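PDB 4FT6: probable porin from Pseudomonas aeruginosa, which probably forms a beta-barrel channel of the OprD porin family in the outer membrane, through which small solutes pass. Local coordinates for residues A[14-19]-A[46-51]; A[108-113]-A[139-144]; A[200-205]-A[212-217]; A[293-298]-A[344-349]. One frame throughout, in Å; residues are numbered along the deposited sequence.

Contact 1. Residues A[14-19]-A[46-51]; sequences SVSLGL and LLQAKS
The antiparallel beta hairpin formed by strands 14-28 and 37-50 of the porin barrel shows how a two-faced strand pair is built, and at its end Ser-14, Ser-16 and Gly-18 face Lys-50, Gln-48 and Leu-46 as hydrogen-bonded pairs. Each pair is closed by two backbone bonds; in the middle one Ser-16 N donates to Gln-48 O at 2.9 Å and Gln-48 N returns to Ser-16 O at 3.0 Å. Between them come the non-hydrogen-bonded pairs Val-15 with Ala-49 and Leu-17 with Leu-47, whose side chains make an apolar face. On it Val-15 divides its branches: CG1, anti to the backbone N (chi1 -171°), meets Leu-47 CD1 at 3.9 Å in an oblique crossing, while CG2 lies 4.0 Å from Ala-49 CB. A bound decyl maltoside touches Leu-47, consistent with this being the membrane side of the barrel wall. The face of Ser-14, Ser-16, Gln-48 and Lys-50 is polar, and Leu-46 on it rests against Pro-133. There a water, which may not donate to all its acceptors at once, lies 2.6 Å from Ser-16 OG, 2.9 Å from Leu-46 O and 3.0 Å from Gln-48 OE1.

Contact 2. Residues A[108-113]-A[139-144]; sequences SNTELK and GMLTSR
Leu-141 and Leu-112 meet in the more closely packed part of the contact. CD1 of Leu-141 sits 3.7 Å from Thr-110 CG2 and 4.1 Å from Leu-112 CB, and CD1 of Leu-112 in turn meets Met-140 O at 3.2 Å. Both leucines carry CG anti to the backbone N (Leu-112 chi1 176°). The backbone ladder is regular here: Glu-111 N donates to Thr-142 O at 2.9 Å, and Met-140 N to Lys-113 O at 2.7 Å. Strands 110-114 and 139-143 are thus antiparallel neighbours in the porin barrel, but the chain between them is long. It includes strands 117-121 and 124-125, consistent with the inward-folded loop L3 of this family, and Met-140 touches Leu-117, Pro-119 and Leu-121 of it. On that same face Lys-113 NZ makes a salt bridge with Glu-111 OE2 at 2.8 Å, and Tyr-53 OH also bonds this oxygen. The pairing slackens at the exposed end, where the bond from Arg-144 N to Asn-109 O is weak at 3.5 Å. Next to it Ser-143 OG and Thr-110 OG1 are modelled doubtfully close, at 2.5 Å; Glu-145 is a hydrogen-bond partner of that threonine hydroxyl.

Contact 3. Residues A[200-205]-A[212-217]; sequences GLWQAR and QDYYSL
Trp-202 and Tyr-214, the two residues with most surface buried here, stand side by side and point the same way from adjacent strands. The indole presents CD1 to the rim of the phenol: it lies in the plane of the Tyr-214 ring, at its edge, 3.7 Å from CD2. The planes of the indole five-membered ring and the phenol stand at 54°, an oblique meeting. The first torsions differ: CG of Trp-202 is anti to the carbonyl carbon (chi1 -65°), that of Tyr-214 anti to the backbone N. Two backbone bonds fix the bases of the rings, Trp-202 N to Tyr-214 O at 2.9 Å and Tyr-214 N to Trp-202 O at 2.8 Å. The strands, 197-206 and 210-223, form a beta hairpin of the barrel. Both rings touch Pro-122, in the chain between strands 110-114 and 139-143, and Trp-202 also stacks on His-152. Further along the same face Gln-212 is paired with Ala-204, its N donating to Ala-204 O at 2.7 Å. Its extended side chain leads away to Thr-237 OG1 and Leu-280 O, both bonded by NE2.

Contact 4. Residues A[293-298]-A[344-349]; sequences IQVRNF and AWERDV. With C8E ((hydroxyethyloxy)tri(ethyloxy)octane), chain E.
Glu-346 and Asp-348 reach from the barrel wall to consecutive backbone N-H groups of the loop 293-298. Val-295 N donates to Glu-346 OE2 at 3.1 Å and Gln-294 N to Asp-348 OD2, also at 3.1 Å; each meets its oxygen on the syn side, 24° out of the carboxylate plane. A third, weak bond runs from Arg-296 N to Glu-346 OE1. Glu-346 can span the gap because its chain is extended, with CG anti to the backbone N (chi1 176°). Hydrocarbon groups close round the polar centre. Ile-293 and Glu-346 meet tip to tip, Ile-293 CD1 lying 3.5 Å from Glu-346 CD. Phe-298 turns its ring edge to strand 342-354, CZ being 4.0 Å from Glu-346 CB, while Arg-296 NE lies over one ring face, offset to the rim. On the other side of the strand a detergent C8E touches Arg-347 and Val-349, consistent with the membrane side. The loop is tied to the wall by these bonds, consistent with one folded into the barrel. Glu-346 OE2 and Asp-348 OD1 are 2.6 Å apart, so one of the two acids is probably protonated, while Arg-327 NE, the salt-bridge partner of Asp-348 OD2, would balance the remaining charge.

Contacts 1, 2 and 3 each join neighbouring antiparallel strands of the barrel wall, whereas contact 4 ties a loop to the wall, with no beta ladder. Contacts 1 and 2 lie at the surface, their centres about 21 Å apart; contact 3 is partly buried and contact 4 buried. Chemistry follows place: water and small hydroxyls mark contact 1, a salt bridge within one strand and a slackening end contact 2, aromatic rings against an inner loop contact 3, and carboxylates gripping main-chain N-H groups contact 4. The chain between the strands of contact 2 carries Pro-122, which the rings of contact 3 touch. Contacts 2 and 4 lie on opposite sides of the chain's centre, about 36 Å apart between centres.

Contact 1. Residues A[14-19]-A[46-51]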
loop_
_atom_site.group_PDB
_atom_site.type_symbol
_atom_site.label_atom_id
_atom_site.label_comp_id
_atom_site.label_asym_id
_atom_site.label_seq_id
_atom_site.Cartn_x
_atom_site.Cartn_y
_atom_site.Cartn_z
ATOM N N SER A 14 -3.926 11.053 21.544
ATOM C CA SER A 14 -2.666 10.331 21.532
ATOM C C SER A 14 -1.619 11.031 20.669
ATOM O O SER A 14 -1.948 11.714 19.694
ATOM C CB SER A 14 -2.868 8.896 21.051
ATOM O OG SER A 14 -3.331 8.862 19.713
ATOM N N VAL A 15 -0.356 10.863 21.047
ATOM C CA VAL A 15 0.767 11.293 20.226
ATOM C C VAL A 15 1.768 10.144 20.144
ATOM O O VAL A 15 2.185 9.590 21.169
ATOM C CB VAL A 15 1.473 12.532 20.813
ATOM C CG1 VAL A 15 2.489 13.081 19.819
ATOM C CG2 VAL A 15 0.456 13.599 21.168
ATOM N N SER A 16 2.140 9.775 18.924
ATOM C CA SER A 16 3.167 8.764 18.729
ATOM C C SER A 16 4.246 9.275 17.776
ATOM O O SER A 16 3.980 10.114 16.897
ATOM C CB SER A 16 2.557 7.478 18.195
ATOM O OG SER A 16 1.984 7.696 16.922
ATOM N N LEU A 17 5.466 8.784 17.984
ATOM C CA LEU A 17 6.592 9.087 17.119
ATOM C C LEU A 17 7.102 7.784 16.527
ATOM O O LEU A 17 7.707 6.962 17.227
ATOM C CB LEU A 17 7.713 9.764 17.904
ATOM C CG LEU A 17 8.998 9.946 17.092
ATOM C CD1 LEU A 17 8.736 10.818 15.865
ATOM C CD2 LEU A 17 10.118 10.519 17.942
ATOM N N GLY A 18 6.851 7.589 15.238
ATOM C CA GLY A 18 7.298 6.380 14.572
ATOM C C GLY A 18 8.699 6.546 14.021
ATOM O O GLY A 18 9.002 7.532 13.331
ATOM N N LEU A 19 9.555 5.581 14.330
ATOM C CA LEU A 19 10.941 5.612 13.891
ATOM C C LEU A 19 11.175 4.463 12.921
ATOM O O LEU A 19 10.852 3.307 13.218
ATOM C CB LEU A 19 11.884 5.499 15.088
ATOM C CG LEU A 19 11.827 6.634 16.118
ATOM C CD1 LEU A 19 12.355 6.160 17.465
ATOM C CD2 LEU A 19 12.635 7.820 15.624
ATOM N N LEU A 46 7.980 9.714 12.029
ATOM C CA LEU A 46 6.560 9.903 11.735
ATOM C C LEU A 46 5.778 10.374 12.954
ATOM O O LEU A 46 5.497 9.593 13.873
ATOM C CB LEU A 46 5.948 8.619 11.189
ATOM C CG LEU A 46 4.509 8.749 10.689
ATOM C CD1 LEU A 46 4.412 9.878 9.649
ATOM C CD2 LEU A 46 4.031 7.395 10.122
ATOM N N LEU A 47 5.426 11.656 12.953
ATOM C CA LEU A 47 4.707 12.254 14.073
ATOM C C LEU A 47 3.213 12.208 13.809
ATOM O O LEU A 47 2.724 12.740 12.801
ATOM C CB LEU A 47 5.134 13.706 14.278
ATOM C CG LEU A 47 4.595 14.358 15.547
ATOM C CD1 LEU A 47 4.933 13.484 16.749
ATOM C CD2 LEU A 47 5.172 15.768 15.712
ATOM N N GLN A 48 2.489 11.557 14.707
ATOM C CA GLN A 48 1.042 11.478 14.588
ATOM C C GLN A 48 0.396 11.869 15.898
ATOM O O GLN A 48 0.553 11.175 16.907
ATOM C CB GLN A 48 0.607 10.071 14.189
ATOM C CG GLN A 48 0.846 9.750 12.742
ATOM C CD GLN A 48 0.386 8.361 12.379
ATOM O OE1 GLN A 48 0.991 7.370 12.793
ATOM N NE2 GLN A 48 -0.694 8.276 11.605
ATOM N N ALA A 49 -0.324 12.988 15.872
ATOM C CA ALA A 49 -0.986 13.513 17.060
ATOM C C ALA A 49 -2.481 13.654 16.796
ATOM O O ALA A 49 -2.902 14.322 15.849
ATOM C CB ALA A 49 -0.392 14.837 17.448
ATOM N N LYS A 50 -3.283 13.006 17.626
ATOM C CA LYS A 50 -4.722 13.077 17.482
ATOM C C LYS A 50 -5.276 13.597 18.787
ATOM O O LYS A 50 -4.864 13.157 19.857
ATOM C CB LYS A 50 -5.296 11.687 17.215
ATOM C CG LYS A 50 -4.670 10.970 16.044
ATOM C CD LYS A 50 -4.792 9.469 16.202
ATOM C CE LYS A 50 -3.986 8.730 15.144
ATOM N NZ LYS A 50 -4.736 8.568 13.887
ATOM N N SER A 51 -6.196 14.547 18.701
ATOM C CA SER A 51 -6.995 14.897 19.853
ATOM C C SER A 51 -8.141 13.904 19.860
ATOM O O SER A 51 -8.354 13.186 18.877
ATOM C CB SER A 51 -7.566 16.299 19.691
ATOM O OG SER A 51 -8.652 16.291 18.779
HETATM O O HOH W 1 3.294 7.950 14.676
#

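Contact 2. Residues A[108-113]-A[139-144]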
loop_
_atom_site.group_PDB
_atom_site.type_symbol
_atom_site.label_atom_id
_atom_site.label_comp_id
_atom_site.label_asym_id
_atom_site.label_seq_id
_atom_site.Cartn_x
_atom_site.Cartn_y
_atom_site.Cartn_z
ATOM N N SER A 108 -22.817 11.098 15.786
ATOM C CA SER A 108 -23.217 9.723 16.096
ATOM C C SER A 108 -22.115 8.706 15.755
ATOM O O SER A 108 -21.077 8.671 16.420
ATOM C CB SER A 108 -24.523 9.379 15.378
ATOM O OG SER A 108 -24.719 7.982 15.319
ATOM N N ASN A 109 -22.355 7.893 14.721
ATOM C CA ASN A 109 -21.405 6.876 14.249
ATOM C C ASN A 109 -20.798 7.225 12.894
ATOM O O ASN A 109 -20.219 6.371 12.213
ATOM C CB ASN A 109 -22.089 5.512 14.116
ATOM C CG ASN A 109 -22.419 4.886 15.450
ATOM O OD1 ASN A 109 -21.690 5.055 16.430
ATOM N ND2 ASN A 109 -23.523 4.148 15.495
ATOM N N THR A 110 -20.950 8.477 12.494
ATOM C CA THR A 110 -20.463 8.921 11.202
ATOM C C THR A 110 -19.334 9.927 11.426
ATOM O O THR A 110 -19.434 10.816 12.274
ATOM C CB THR A 110 -21.601 9.551 10.391
ATOM O OG1 THR A 110 -22.576 8.541 10.088
ATOM C CG2 THR A 110 -21.072 10.179 9.103
ATOM N N GLU A 111 -18.259 9.790 10.668
ATOM C CA GLU A 111 -17.055 10.540 10.963
ATOM C C GLU A 111 -16.478 11.164 9.700
ATOM O O GLU A 111 -16.408 10.518 8.651
ATOM C CB GLU A 111 -16.038 9.616 11.617
ATOM C CG GLU A 111 -14.844 10.313 12.210
ATOM C CD GLU A 111 -13.867 9.340 12.855
ATOM O OE1 GLU A 111 -14.067 8.107 12.719
ATOM O OE2 GLU A 111 -12.895 9.808 13.493
ATOM N N LEU A 112 -16.076 12.428 9.800
ATOM C CA LEU A 112 -15.546 13.143 8.652
ATOM C C LEU A 112 -14.150 13.648 8.968
ATOM O O LEU A 112 -13.947 14.273 10.010
ATOM C CB LEU A 112 -16.454 14.322 8.322
ATOM C CG LEU A 112 -15.983 15.244 7.197
ATOM C CD1 LEU A 112 -16.019 14.505 5.852
ATOM C CD2 LEU A 112 -16.825 16.527 7.164
ATOM N N LYS A 113 -13.185 13.361 8.095
ATOM C CA LYS A 113 -11.836 13.914 8.243
ATOM C C LYS A 113 -11.448 14.665 6.988
ATOM O O LYS A 113 -11.662 14.181 5.875
ATOM C CB LYS A 113 -10.784 12.827 8.494
ATOM C CG LYS A 113 -10.793 12.175 9.865
ATOM C CD LYS A 113 -9.665 11.114 9.989
ATOM C CE LYS A 113 -9.878 10.213 11.204
ATOM N NZ LYS A 113 -11.249 9.622 11.202
ATOM N N GLY A 139 -10.836 14.978 1.667
ATOM C CA GLY A 139 -11.787 14.769 2.736
ATOM C C GLY A 139 -12.387 13.381 2.654
ATOM O O GLY A 139 -12.718 12.896 1.558
ATOM N N MET A 140 -12.533 12.734 3.806
ATOM C CA MET A 140 -13.098 11.396 3.831
ATOM C C MET A 140 -14.282 11.309 4.765
ATOM O O MET A 140 -14.245 11.793 5.906
ATOM C CB MET A 140 -12.051 10.356 4.248
ATOM C CG MET A 140 -10.852 10.280 3.334
ATOM S SD MET A 140 -9.585 9.212 4.039
ATOM C CE MET A 140 -10.325 7.611 3.726
ATOM N N LEU A 141 -15.336 10.685 4.263
ATOM C CA LEU A 141 -16.495 10.382 5.076
ATOM C C LEU A 141 -16.538 8.865 5.280
ATOM O O LEU A 141 -16.306 8.089 4.348
ATOM C CB LEU A 141 -17.769 10.872 4.383
ATOM C CG LEU A 141 -19.068 10.828 5.176
ATOM C CD1 LEU A 141 -18.839 11.501 6.507
ATOM C CD2 LEU A 141 -20.179 11.541 4.420
ATOM N N THR A 142 -16.817 8.456 6.511
ATOM C CA THR A 142 -16.936 7.053 6.855
ATOM C C THR A 142 -18.154 6.896 7.757
ATOM O O THR A 142 -18.271 7.581 8.785
ATOM C CB THR A 142 -15.713 6.577 7.616
ATOM O OG1 THR A 142 -14.527 7.027 6.944
ATOM C CG2 THR A 142 -15.733 5.035 7.744
ATOM N N SER A 143 -19.073 6.015 7.381
ATOM C CA SER A 143 -20.315 5.925 8.135
ATOM C C SER A 143 -20.760 4.499 8.372
ATOM O O SER A 143 -20.778 3.671 7.451
ATOM C CB SER A 143 -21.434 6.727 7.471
ATOM O OG SER A 143 -22.553 6.763 8.335
ATOM N N ARG A 144 -21.104 4.220 9.625
ATOM C CA ARG A 144 -21.548 2.899 10.032
ATOM C C ARG A 144 -22.699 3.028 11.020
ATOM O O ARG A 144 -22.599 2.655 12.189
ATOM C CB ARG A 144 -20.383 2.091 10.609
ATOM C CG ARG A 144 -19.567 2.811 11.650
ATOM C CD ARG A 144 -18.332 2.000 11.994
ATOM N NE ARG A 144 -17.311 2.060 10.949
ATOM C CZ ARG A 144 -16.007 1.945 11.181
ATOM N NH1 ARG A 144 -15.575 1.761 12.420
ATOM N NH2 ARG A 144 -15.136 2.018 10.181
#

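Contact 3. Residues A[200-205]-A[212-217]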
loop_
_atom_site.group_PDB
_atom_site.type_symbol
_atom_site.label_atom_id
_atom_site.label_comp_id
_atom_site.label_asym_id
_atom_site.label_seq_id
_atom_site.Cartn_x
_atom_site.Cartn_y
_atom_site.Cartn_z
ATOM N N GLY A 200 -18.158 -6.250 -0.729
ATOM C CA GLY A 200 -17.816 -4.852 -0.883
ATOM C C GLY A 200 -18.173 -4.298 -2.247
ATOM O O GLY A 200 -18.176 -5.028 -3.239
ATOM N N LEU A 201 -18.460 -3.000 -2.296
ATOM C CA LEU A 201 -18.824 -2.344 -3.539
ATOM C C LEU A 201 -18.246 -0.953 -3.569
ATOM O O LEU A 201 -18.444 -0.156 -2.646
ATOM C CB LEU A 201 -20.331 -2.275 -3.677
ATOM C CG LEU A 201 -20.821 -3.204 -4.770
ATOM C CD1 LEU A 201 -22.078 -3.899 -4.307
ATOM C CD2 LEU A 201 -21.057 -2.366 -6.022
ATOM N N TRP A 202 -17.514 -0.661 -4.631
ATOM C CA TRP A 202 -16.808 0.596 -4.711
ATOM C C TRP A 202 -16.864 1.163 -6.106
ATOM O O TRP A 202 -16.888 0.421 -7.101
ATOM C CB TRP A 202 -15.358 0.380 -4.339
ATOM C CG TRP A 202 -15.165 -0.041 -2.921
ATOM C CD1 TRP A 202 -15.335 -1.296 -2.407
ATOM C CD2 TRP A 202 -14.746 0.794 -1.828
ATOM N NE1 TRP A 202 -15.054 -1.292 -1.058
ATOM C CE2 TRP A 202 -14.687 -0.026 -0.677
ATOM C CE3 TRP A 202 -14.421 2.150 -1.710
ATOM C CZ2 TRP A 202 -14.308 0.470 0.581
ATOM C CZ3 TRP A 202 -14.051 2.643 -0.468
ATOM C CH2 TRP A 202 -13.990 1.801 0.662
ATOM N N GLN A 203 -16.868 2.489 -6.169
ATOM C CA GLN A 203 -16.871 3.195 -7.434
ATOM C C GLN A 203 -16.025 4.440 -7.252
ATOM O O GLN A 203 -16.238 5.214 -6.307
ATOM C CB GLN A 203 -18.286 3.590 -7.825
ATOM C CG GLN A 203 -18.335 4.518 -9.024
ATOM C CD GLN A 203 -18.911 3.849 -10.249
ATOM O OE1 GLN A 203 -18.977 4.441 -11.326
ATOM N NE2 GLN A 203 -19.332 2.603 -10.092
ATOM N N ALA A 204 -15.050 4.624 -8.135
ATOM C CA ALA A 204 -14.207 5.797 -8.052
ATOM C C ALA A 204 -14.141 6.458 -9.407
ATOM O O ALA A 204 -14.268 5.799 -10.449
ATOM C CB ALA A 204 -12.820 5.441 -7.559
ATOM N N ARG A 205 -13.925 7.766 -9.380
ATOM C CA ARG A 205 -13.969 8.584 -10.572
ATOM C C ARG A 205 -12.800 9.554 -10.570
ATOM O O ARG A 205 -12.842 10.582 -9.874
ATOM C CB ARG A 205 -15.267 9.383 -10.564
ATOM C CG ARG A 205 -15.534 10.185 -11.820
ATOM C CD ARG A 205 -16.502 9.429 -12.706
ATOM N NE ARG A 205 -17.741 9.088 -12.007
ATOM C CZ ARG A 205 -18.798 8.528 -12.587
ATOM N NH1 ARG A 205 -18.775 8.247 -13.884
ATOM N NH2 ARG A 205 -19.879 8.253 -11.870
ATOM N N GLN A 212 -13.735 3.719 -12.127
ATOM C CA GLN A 212 -13.339 2.374 -11.738
ATOM C C GLN A 212 -14.320 1.776 -10.749
ATOM O O GLN A 212 -14.610 2.382 -9.714
ATOM C CB GLN A 212 -11.922 2.387 -11.137
ATOM C CG GLN A 212 -11.410 1.050 -10.572
ATOM C CD GLN A 212 -9.956 1.149 -10.099
ATOM O OE1 GLN A 212 -9.681 1.444 -8.926
ATOM N NE2 GLN A 212 -9.015 0.919 -11.022
ATOM N N ASP A 213 -14.827 0.588 -11.069
ATOM C CA ASP A 213 -15.686 -0.142 -10.149
ATOM C C ASP A 213 -14.859 -1.215 -9.478
ATOM O O ASP A 213 -13.895 -1.721 -10.069
ATOM C CB ASP A 213 -16.847 -0.799 -10.895
ATOM C CG ASP A 213 -17.622 0.182 -11.724
ATOM O OD1 ASP A 213 -17.599 1.375 -11.370
ATOM O OD2 ASP A 213 -18.245 -0.227 -12.728
ATOM N N TYR A 214 -15.234 -1.572 -8.253
ATOM C CA TYR A 214 -14.582 -2.673 -7.559
ATOM C C TYR A 214 -15.590 -3.508 -6.777
ATOM O O TYR A 214 -16.376 -2.978 -5.987
ATOM C CB TYR A 214 -13.486 -2.151 -6.635
ATOM C CG TYR A 214 -12.810 -3.225 -5.811
ATOM C CD1 TYR A 214 -11.965 -4.151 -6.399
ATOM C CD2 TYR A 214 -13.005 -3.299 -4.441
ATOM C CE1 TYR A 214 -11.338 -5.127 -5.637
ATOM C CE2 TYR A 214 -12.388 -4.267 -3.674
ATOM C CZ TYR A 214 -11.552 -5.178 -4.274
ATOM O OH TYR A 214 -10.935 -6.152 -3.518
ATOM N N TYR A 215 -15.557 -4.817 -7.006
ATOM C CA TYR A 215 -16.452 -5.754 -6.335
ATOM C C TYR A 215 -15.609 -6.673 -5.477
ATOM O O TYR A 215 -14.548 -7.140 -5.913
ATOM C CB TYR A 215 -17.188 -6.607 -7.359
ATOM C CG TYR A 215 -17.870 -5.809 -8.427
ATOM C CD1 TYR A 215 -17.167 -5.348 -9.524
ATOM C CD2 TYR A 215 -19.223 -5.526 -8.352
ATOM C CE1 TYR A 215 -17.792 -4.610 -10.515
ATOM C CE2 TYR A 215 -19.859 -4.785 -9.345
ATOM C CZ TYR A 215 -19.137 -4.334 -10.421
ATOM O OH TYR A 215 -19.739 -3.595 -11.411
ATOM N N SER A 216 -16.086 -6.958 -4.271
ATOM C CA SER A 216 -15.269 -7.683 -3.312
ATOM C C SER A 216 -16.053 -8.758 -2.580
ATOM O O SER A 216 -17.217 -8.573 -2.217
ATOM C CB SER A 216 -14.667 -6.710 -2.303
ATOM O OG SER A 216 -14.040 -7.425 -1.262
ATOM N N LEU A 217 -15.398 -9.884 -2.350
ATOM C CA LEU A 217 -16.037 -11.021 -1.710
ATOM C C LEU A 217 -15.005 -11.725 -0.861
ATOM O O LEU A 217 -13.925 -12.053 -1.350
ATOM C CB LEU A 217 -16.559 -11.989 -2.765
ATOM C CG LEU A 217 -18.035 -12.340 -2.640
ATOM C CD1 LEU A 217 -18.407 -12.463 -1.172
ATOM C CD2 LEU A 217 -18.882 -11.283 -3.333
#

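Contact 4. Residues A[293-298]-A[344-349]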
loop_
_atom_site.group_PDB
_atom_site.type_symbol
_atom_site.label_atom_id
_atom_site.label_comp_id
_atom_site.label_asym_id
_atom_site.label_seq_id
_atom_site.Cartn_x
_atom_site.Cartn_y
_atom_site.Cartn_z
ATOM N N ILE A 293 3.425 -7.499 -4.949
ATOM C CA ILE A 293 4.428 -7.950 -4.002
ATOM C C ILE A 293 5.659 -7.045 -4.027
ATOM O O ILE A 293 5.565 -5.895 -4.443
ATOM C CB ILE A 293 4.757 -9.459 -4.194
ATOM C CG1 ILE A 293 5.345 -9.704 -5.576
ATOM C CG2 ILE A 293 3.505 -10.307 -3.998
ATOM C CD1 ILE A 293 5.558 -11.130 -5.874
ATOM N N GLN A 294 6.806 -7.557 -3.587
ATOM C CA GLN A 294 7.917 -6.690 -3.199
ATOM C C GLN A 294 8.412 -5.714 -4.275
ATOM O O GLN A 294 8.540 -4.529 -4.000
ATOM C CB GLN A 294 9.081 -7.511 -2.616
ATOM C CG GLN A 294 10.102 -6.667 -1.852
ATOM C CD GLN A 294 11.170 -7.500 -1.186
ATOM O OE1 GLN A 294 10.935 -8.656 -0.824
ATOM N NE2 GLN A 294 12.358 -6.920 -1.017
ATOM N N VAL A 295 8.672 -6.195 -5.487
ATOM C CA VAL A 295 9.249 -5.334 -6.525
ATOM C C VAL A 295 8.336 -5.130 -7.736
ATOM O O VAL A 295 8.431 -4.121 -8.436
ATOM C CB VAL A 295 10.648 -5.837 -6.996
ATOM C CG1 VAL A 295 11.150 -6.981 -6.102
ATOM C CG2 VAL A 295 10.613 -6.254 -8.457
ATOM N N ARG A 296 7.456 -6.092 -7.970
ATOM C CA ARG A 296 6.570 -6.073 -9.126
ATOM C C ARG A 296 5.147 -6.486 -8.702
ATOM O O ARG A 296 4.969 -7.205 -7.699
ATOM C CB ARG A 296 7.116 -7.026 -10.193
ATOM C CG ARG A 296 6.404 -6.961 -11.518
ATOM C CD ARG A 296 7.027 -7.892 -12.517
ATOM N NE ARG A 296 6.027 -8.348 -13.479
ATOM C CZ ARG A 296 5.562 -7.600 -14.471
ATOM N NH1 ARG A 296 6.005 -6.359 -14.627
ATOM N NH2 ARG A 296 4.653 -8.086 -15.301
ATOM N N ASN A 297 4.135 -6.032 -9.444
ATOM C CA ASN A 297 2.748 -6.313 -9.071
ATOM C C ASN A 297 1.951 -7.092 -10.144
ATOM O O ASN A 297 0.747 -7.353 -9.993
ATOM C CB ASN A 297 2.022 -5.024 -8.620
ATOM C CG ASN A 297 1.835 -4.043 -9.750
ATOM O OD1 ASN A 297 2.214 -4.316 -10.892
ATOM N ND2 ASN A 297 1.225 -2.907 -9.453
ATOM N N PHE A 298 2.648 -7.464 -11.214
ATOM C CA PHE A 298 2.101 -8.340 -12.247
ATOM C C PHE A 298 0.818 -7.787 -12.849
ATOM O O PHE A 298 -0.185 -8.481 -12.923
ATOM C CB PHE A 298 1.887 -9.749 -11.678
ATOM C CG PHE A 298 3.176 -10.424 -11.257
ATOM C CD1 PHE A 298 3.698 -10.236 -9.981
ATOM C CD2 PHE A 298 3.885 -11.223 -12.149
ATOM C CE1 PHE A 298 4.903 -10.856 -9.602
ATOM C CE2 PHE A 298 5.081 -11.842 -11.768
ATOM C CZ PHE A 298 5.591 -11.657 -10.500
ATOM N N ALA A 344 7.484 -13.598 -16.326
ATOM C CA ALA A 344 8.246 -13.116 -15.184
ATOM C C ALA A 344 7.971 -13.995 -13.979
ATOM O O ALA A 344 6.906 -14.617 -13.881
ATOM C CB ALA A 344 7.896 -11.671 -14.871
ATOM N N TRP A 345 8.937 -14.066 -13.072
ATOM C CA TRP A 345 8.688 -14.710 -11.793
ATOM C C TRP A 345 9.438 -13.975 -10.696
ATOM O O TRP A 345 10.559 -13.502 -10.909
ATOM C CB TRP A 345 9.048 -16.210 -11.818
ATOM C CG TRP A 345 10.531 -16.545 -12.003
ATOM C CD1 TRP A 345 11.129 -16.991 -13.144
ATOM C CD2 TRP A 345 11.570 -16.473 -11.007
ATOM N NE1 TRP A 345 12.474 -17.195 -12.927
ATOM C CE2 TRP A 345 12.772 -16.884 -11.627
ATOM C CE3 TRP A 345 11.603 -16.095 -9.659
ATOM C CZ2 TRP A 345 13.995 -16.932 -10.941
ATOM C CZ3 TRP A 345 12.815 -16.126 -8.980
ATOM C CH2 TRP A 345 13.997 -16.551 -9.623
ATOM N N GLU A 346 8.811 -13.865 -9.529
ATOM C CA GLU A 346 9.425 -13.196 -8.394
ATOM C C GLU A 346 9.346 -14.114 -7.190
ATOM O O GLU A 346 8.339 -14.804 -6.982
ATOM C CB GLU A 346 8.755 -11.842 -8.098
ATOM C CG GLU A 346 9.299 -11.122 -6.860
ATOM C CD GLU A 346 8.692 -9.731 -6.645
ATOM O OE1 GLU A 346 8.234 -9.099 -7.632
ATOM O OE2 GLU A 346 8.680 -9.254 -5.482
ATOM N N ARG A 347 10.422 -14.125 -6.409
ATOM C CA ARG A 347 10.527 -14.958 -5.215
ATOM C C ARG A 347 10.892 -14.021 -4.076
ATOM O O ARG A 347 11.976 -13.431 -4.089
ATOM C CB ARG A 347 11.635 -16.006 -5.406
ATOM C CG ARG A 347 11.893 -16.881 -4.195
ATOM C CD ARG A 347 13.324 -16.783 -3.709
ATOM N NE ARG A 347 13.584 -15.469 -3.132
ATOM C CZ ARG A 347 14.722 -15.100 -2.557
ATOM N NH1 ARG A 347 15.740 -15.940 -2.464
ATOM N NH2 ARG A 347 14.831 -13.875 -2.074
ATOM N N ASP A 348 9.985 -13.864 -3.112
ATOM C CA ASP A 348 10.198 -12.963 -1.981
ATOM C C ASP A 348 10.474 -13.772 -0.735
ATOM O O ASP A 348 9.974 -14.879 -0.606
ATOM C CB ASP A 348 8.949 -12.114 -1.717
ATOM C CG ASP A 348 8.669 -11.100 -2.812
ATOM O OD1 ASP A 348 9.528 -10.918 -3.702
ATOM O OD2 ASP A 348 7.579 -10.476 -2.769
ATOM N N VAL A 349 11.252 -13.215 0.187
ATOM C CA VAL A 349 11.475 -13.836 1.491
ATOM C C VAL A 349 11.455 -12.781 2.581
ATOM O O VAL A 349 12.168 -11.779 2.501
ATOM C CB VAL A 349 12.804 -14.606 1.558
ATOM C CG1 VAL A 349 13.150 -14.949 3.008
ATOM C CG2 VAL A 349 12.723 -15.865 0.724
HETATM C C1 C8E E . 20.971 -16.447 -3.203
HETATM C C2 C8E E . 19.908 -16.814 -2.174
HETATM C C3 C8E E . 19.280 -15.562 -1.552
HETATM C C4 C8E E . 19.718 -15.374 -0.103
HETATM C C5 C8E E . 18.554 -15.484 0.886
HETATM C C6 C8E E . 17.546 -16.555 0.479
HETATM C C7 C8E E . 16.553 -16.899 1.591
HETATM C C8 C8E E . 17.200 -17.189 2.943
HETATM O O9 C8E E . 16.218 -17.177 3.963
HETATM C C10 C8E E . 15.929 -18.446 4.513
HETATM C C11 C8E E . 14.912 -18.324 5.652
HETATM O O12 C8E E . 13.619 -18.065 5.139
HETATM C C13 C8E E . 12.684 -19.092 5.407
#